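Local coordinates for protein putative nuclease YbcO (Escherichia coli K-12, PDB 3G27) that is probably a nuclease and binds a zinc ion through four cysteines, at residues C57-I61 and D62-H66; V20-N24 and P25-V29. All blocks are in the same frame, centred on the assembly; numbering follows the deposited sequence.

Contact 1: C57-I61 and D62-H66; sequences CHDEI and DRRTH. With ZN (zinc ion), chain B; EDO (1,2-ethanediol), chain D.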
loop_
_atom_site.group_PDB
_atom_site.type_symbol
_atom_site.label_atom_id
_atom_site.label_comp_id
_atom_site.label_asym_id
_atom_site.label_seq_id
_atom_site.Cartn_x
_atom_site.Cartn_y
_atom_site.Cartn_z
ATOM N N CYS A 57 15.311 4.654 -5.533
ATOM C CA CYS A 57 14.273 4.058 -4.685
ATOM C C CYS A 57 13.780 2.750 -5.279
ATOM O O CYS A 57 13.521 1.801 -4.575
ATOM C CB CYS A 57 13.116 5.045 -4.497
ATOM S SG CYS A 57 13.464 6.326 -3.298
ATOM N N HIS A 58 13.694 2.681 -6.604
ATOM C CA HIS A 58 13.302 1.460 -7.261
ATOM C C HIS A 58 14.274 0.327 -6.916
ATOM O O HIS A 58 13.859 -0.744 -6.518
ATOM C CB HIS A 58 13.291 1.725 -8.752
ATOM C CG HIS A 58 12.767 0.605 -9.571
ATOM N ND1 HIS A 58 13.018 0.508 -10.921
ATOM C CD2 HIS A 58 11.979 -0.452 -9.249
ATOM C CE1 HIS A 58 12.401 -0.567 -11.394
ATOM N NE2 HIS A 58 11.770 -1.165 -10.399
ATOM N N ASP A 59 15.575 0.557 -7.062
ATOM C CA ASP A 59 16.568 -0.477 -6.751
ATOM C C ASP A 59 16.500 -0.913 -5.289
ATOM O O ASP A 59 16.621 -2.078 -4.987
ATOM C CB ASP A 59 17.951 -0.003 -7.100
ATOM C CG ASP A 59 18.162 0.158 -8.607
ATOM O OD1 ASP A 59 17.372 -0.418 -9.374
ATOM O OD2 ASP A 59 19.139 0.842 -9.035
ATOM N N GLU A 60 16.230 0.022 -4.401
ATOM C CA GLU A 60 16.110 -0.262 -2.951
ATOM C C GLU A 60 14.857 -1.018 -2.597
ATOM O O GLU A 60 14.914 -1.970 -1.818
ATOM C CB GLU A 60 16.162 1.017 -2.141
ATOM C CG GLU A 60 16.183 0.839 -0.591
ATOM C CD GLU A 60 17.503 0.329 -0.028
ATOM O OE1 GLU A 60 18.564 0.461 -0.684
ATOM O OE2 GLU A 60 17.474 -0.211 1.096
ATOM N N ILE A 61 13.717 -0.619 -3.147
ATOM C CA ILE A 61 12.480 -1.313 -2.809
ATOM C C ILE A 61 12.496 -2.741 -3.370
ATOM O O ILE A 61 11.893 -3.628 -2.783
ATOM C CB ILE A 61 11.170 -0.521 -3.193
ATOM C CG1 ILE A 61 10.953 -0.438 -4.719
ATOM C CG2 ILE A 61 11.146 0.840 -2.511
ATOM C CD1 ILE A 61 9.563 0.182 -5.152
ATOM N N ASP A 62 13.186 -2.955 -4.500
ATOM C CA ASP A 62 13.372 -4.292 -5.076
ATOM C C ASP A 62 14.467 -5.120 -4.380
ATOM O O ASP A 62 14.627 -6.297 -4.659
ATOM C CB ASP A 62 13.735 -4.181 -6.566
ATOM C CG ASP A 62 12.541 -3.843 -7.452
ATOM O OD1 ASP A 62 11.435 -3.617 -6.920
ATOM O OD2 ASP A 62 12.725 -3.812 -8.693
ATOM N N ARG A 63 15.199 -4.499 -3.467
ATOM C CA ARG A 63 16.315 -5.104 -2.694
ATOM C C ARG A 63 17.542 -5.401 -3.532
ATOM O O ARG A 63 18.390 -6.182 -3.130
ATOM C CB ARG A 63 15.888 -6.333 -1.865
ATOM C CG ARG A 63 14.571 -6.175 -1.085
ATOM C CD ARG A 63 14.484 -4.855 -0.295
ATOM N NE ARG A 63 15.389 -4.860 0.854
ATOM C CZ ARG A 63 15.910 -3.773 1.423
ATOM N NH1 ARG A 63 16.707 -3.904 2.477
ATOM N NH2 ARG A 63 15.648 -2.555 0.947
ATOM N N ARG A 64 17.659 -4.747 -4.682
ATOM C CA ARG A 64 18.923 -4.751 -5.430
ATOM C C ARG A 64 19.985 -3.974 -4.649
ATOM O O ARG A 64 21.194 -4.276 -4.732
ATOM C CB ARG A 64 18.728 -4.192 -6.835
ATOM C CG ARG A 64 18.065 -5.177 -7.766
ATOM C CD ARG A 64 18.093 -4.703 -9.235
ATOM N NE ARG A 64 17.260 -3.524 -9.416
ATOM C CZ ARG A 64 15.930 -3.540 -9.545
ATOM N NH1 ARG A 64 15.243 -4.669 -9.544
ATOM N NH2 ARG A 64 15.272 -2.407 -9.673
ATOM N N THR A 65 19.528 -3.004 -3.859
ATOM C CA THR A 65 20.348 -2.366 -2.827
ATOM C C THR A 65 19.637 -2.574 -1.526
ATOM O O THR A 65 18.428 -2.804 -1.500
ATOM C CB THR A 65 20.587 -0.840 -3.085
ATOM O OG1 THR A 65 19.339 -0.108 -3.141
ATOM C CG2 THR A 65 21.386 -0.629 -4.364
ATOM N N HIS A 66 20.387 -2.502 -0.441
ATOM C CA HIS A 66 19.819 -2.644 0.882
ATOM C C HIS A 66 20.402 -1.585 1.832
ATOM O O HIS A 66 20.860 -1.888 2.934
ATOM C CB HIS A 66 20.045 -4.068 1.390
ATOM C CG HIS A 66 21.451 -4.538 1.209
ATOM N ND1 HIS A 66 21.890 -5.112 0.037
ATOM C CD2 HIS A 66 22.526 -4.480 2.029
ATOM C CE1 HIS A 66 23.175 -5.394 0.144
ATOM N NE2 HIS A 66 23.587 -5.019 1.344
HETATM ZN ZN ZN B . 13.068 8.162 -4.765
HETATM C C1 EDO D . 25.410 -1.586 0.036
HETATM O O1 EDO D . 24.761 -1.167 1.254
HETATM C C2 EDO D . 24.485 -1.463 -1.177
HETATM O O2 EDO D . 23.211 -2.070 -0.966
HETATM O O HOH W 1 9.512 -2.942 -8.699
#
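Asp59 OD1 is gripped by two nitrogens of Arg64, NH2 at 2.9 Å and NE at 3.1 Å, just where helix 55-61 ends in a Schellman motif. The guanidinium meets OD1 with its side edge, in its own plane, while the two flat groups stand 84° apart; NH2 meets the anti lone pair of OD1, while NE comes from above the carboxylate plane. Arg64 NH1 also reaches Asp62 OD2, at 2.8 Å, so one arginine bridges two acids that would otherwise probably repel each other. The same guanidinium stands edge-on over the His58 ring, with NH2 3.7 Å above the ring centre.

Arg63 takes the positive phi (70°) that turns the chain out of the helix, and Arg64 N (weakly) and Thr65 N both turn back to Asp59 O. Arg63 N and NH2 approach Glu60 O from opposite faces of the carbonyl, a backbone and a side-chain donor sharing the same oxygen. Bends at chi2 and chi3 fold the arginine back, bringing NH2 also to Glu60 OE2 at 3.0 Å in a salt bridge. Glu60 suits this buried place because its two oxygens can hold the following loop: they also accept from the backbone N of Phe67 and Val68. Cys57, a turn earlier, binds zinc. The shortest of the side-chain bonds runs from Thr65 OG1 to Glu60 OE1, at 2.6 Å on the anti side of that oxygen.

Contact 2: V20-N24 and P25-V29; sequences VCNGN and PETSV. With ZN (zinc ion), chain B; CA (calcium ion), chain C.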
loop_
_atom_site.group_PDB
_atom_site.type_symbol
_atom_site.label_atom_id
_atom_site.label_comp_id
_atom_site.label_asym_id
_atom_site.label_seq_id
_atom_site.Cartn_x
_atom_site.Cartn_y
_atom_site.Cartn_z
ATOM N N VAL A 20 18.478 7.644 0.197
ATOM C CA VAL A 20 18.393 6.806 -0.988
ATOM C C VAL A 20 17.780 7.528 -2.212
ATOM O O VAL A 20 18.298 7.442 -3.336
ATOM C CB VAL A 20 17.608 5.459 -0.658
ATOM C CG1 VAL A 20 17.348 4.685 -1.912
ATOM C CG2 VAL A 20 18.338 4.624 0.382
ATOM N N CYS A 21 16.689 8.239 -1.991
ATOM C CA CYS A 21 16.019 8.950 -3.063
ATOM C C CYS A 21 16.993 9.856 -3.765
ATOM O O CYS A 21 17.791 10.545 -3.116
ATOM C CB CYS A 21 14.849 9.794 -2.531
ATOM S SG CYS A 21 13.558 10.239 -3.822
ATOM N N ASN A 22 16.922 9.885 -5.087
ATOM C CA ASN A 22 17.655 10.882 -5.830
ATOM C C ASN A 22 16.831 12.158 -6.121
ATOM O O ASN A 22 17.368 13.163 -6.514
ATOM C CB ASN A 22 18.318 10.297 -7.098
ATOM C CG ASN A 22 17.332 9.808 -8.145
ATOM O OD1 ASN A 22 16.275 10.394 -8.370
ATOM N ND2 ASN A 22 17.697 8.738 -8.811
ATOM N N GLY A 23 15.520 12.102 -5.935
ATOM C CA GLY A 23 14.655 13.250 -6.160
ATOM C C GLY A 23 14.570 13.763 -7.589
ATOM O O GLY A 23 14.137 14.906 -7.815
ATOM N N ASN A 24 14.977 12.945 -8.551
ATOM C CA ASN A 24 15.083 13.377 -9.927
ATOM C C ASN A 24 13.996 12.689 -10.751
ATOM O O ASN A 24 14.120 11.524 -11.123
ATOM C CB ASN A 24 16.476 13.096 -10.467
ATOM C CG ASN A 24 16.695 13.665 -11.832
ATOM O OD1 ASN A 24 15.807 14.298 -12.434
ATOM N ND2 ASN A 24 17.877 13.437 -12.354
ATOM N N PRO A 25 12.918 13.421 -11.039
ATOM C CA PRO A 25 11.782 12.829 -11.727
ATOM C C PRO A 25 12.104 12.282 -13.115
ATOM O O PRO A 25 11.407 11.415 -13.583
ATOM C CB PRO A 25 10.771 13.981 -11.796
ATOM C CG PRO A 25 11.554 15.179 -11.743
ATOM C CD PRO A 25 12.798 14.885 -10.940
ATOM N N GLU A 26 13.149 12.753 -13.763
ATOM C CA GLU A 26 13.556 12.162 -15.026
ATOM C C GLU A 26 13.859 10.670 -14.879
ATOM O O GLU A 26 13.783 9.933 -15.851
ATOM C CB GLU A 26 14.778 12.886 -15.631
ATOM C CG GLU A 26 16.163 12.367 -15.141
ATOM C CD GLU A 26 17.356 13.264 -15.506
ATOM O OE1 GLU A 26 18.335 12.771 -16.124
ATOM O OE2 GLU A 26 17.301 14.465 -15.185
ATOM N N THR A 27 14.236 10.215 -13.686
ATOM C CA THR A 27 14.606 8.806 -13.524
ATOM C C THR A 27 13.399 7.945 -13.120
ATOM O O THR A 27 13.546 6.740 -12.937
ATOM C CB THR A 27 15.756 8.642 -12.524
ATOM O OG1 THR A 27 15.291 8.933 -11.205
ATOM C CG2 THR A 27 16.885 9.591 -12.875
ATOM N N SER A 28 12.209 8.551 -12.997
ATOM C CA SER A 28 11.079 7.858 -12.382
ATOM C C SER A 28 10.533 6.822 -13.297
ATOM O O SER A 28 10.443 7.063 -14.497
ATOM C CB SER A 28 9.949 8.819 -12.049
ATOM O OG SER A 28 10.261 9.488 -10.846
ATOM N N VAL A 29 10.152 5.680 -12.730
ATOM C CA VAL A 29 9.423 4.659 -13.485
ATOM C C VAL A 29 8.263 4.111 -12.649
ATOM O O VAL A 29 8.175 4.371 -11.454
ATOM C CB VAL A 29 10.364 3.493 -13.896
ATOM C CG1 VAL A 29 11.544 4.012 -14.758
ATOM C CG2 VAL A 29 10.882 2.770 -12.657
HETATM ZN ZN ZN B . 13.068 8.162 -4.765
HETATM CA CA CA C . 20.112 10.971 -2.406
HETATM O O HOH W 2 20.191 9.109 -4.181
HETATM O O HOH W 3 19.543 12.927 -3.619
HETATM O O HOH W 4 18.363 12.066 -0.788
#
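Asn22 and Thr27 reach for each other from opposite directions across a loop that opens with an Asx turn and continues into a short 3-10 turn, residues 25-27. Asn22 OD1 accepts from Asn24 N at 2.9 Å, which closes the Asx turn, and its ND2 gives a weak bond to Thr27 OG1. Gly23, inside that turn, has a positive phi (64°), easily adopted without a CB.

Asn24 O receives two donors, both from Thr27: N at 2.9 Å, from above the carbonyl plane, and OG1 at 2.8 Å, within it. Thr27 can do this because OG1 lies between its own backbone N and carbonyl carbon (chi1 70°); OG1 in turn accepts from Ser55 N, tying the turn to the start of helix 55-61. Pro25, with its fixed phi, suits the first position of the 3-10 turn. The Asn24 amide and the Glu26 carboxylate cross with their planes 72° apart, joined by a weak bond from ND2 to OE2.

Before the turn, Cys21 serves two metals: its carbonyl O binds calcium, alongside Gly19 O, while SG coordinates zinc at 2.3 Å and accepts a weak bond from Gly23 N.

How the contacts relate
Contact 2 comes first along the chain, in the loop leading into strand 29-32; contact 1 follows at the end of helix 55-61 and in the loop towards helix 70-90. Their centres lie 13 Å apart, and zinc joins them: Cys21 from contact 2 and Cys57 from contact 1, with Cys13 and Cys54 completing the four-cysteine site. Away from the metal, Val29 CG2 packs on His58 ND1; Val20 CG1 packs on Glu60 CB. Strand 29-32 pairs antiparallel with strand 50-53, which leads into helix 55-61. The zinc pins the loop before the two-stranded sheet to the helix after it, with the Asp62 side chain about 7 Å from that of His32, the predicted proton acceptor on strand 29-32.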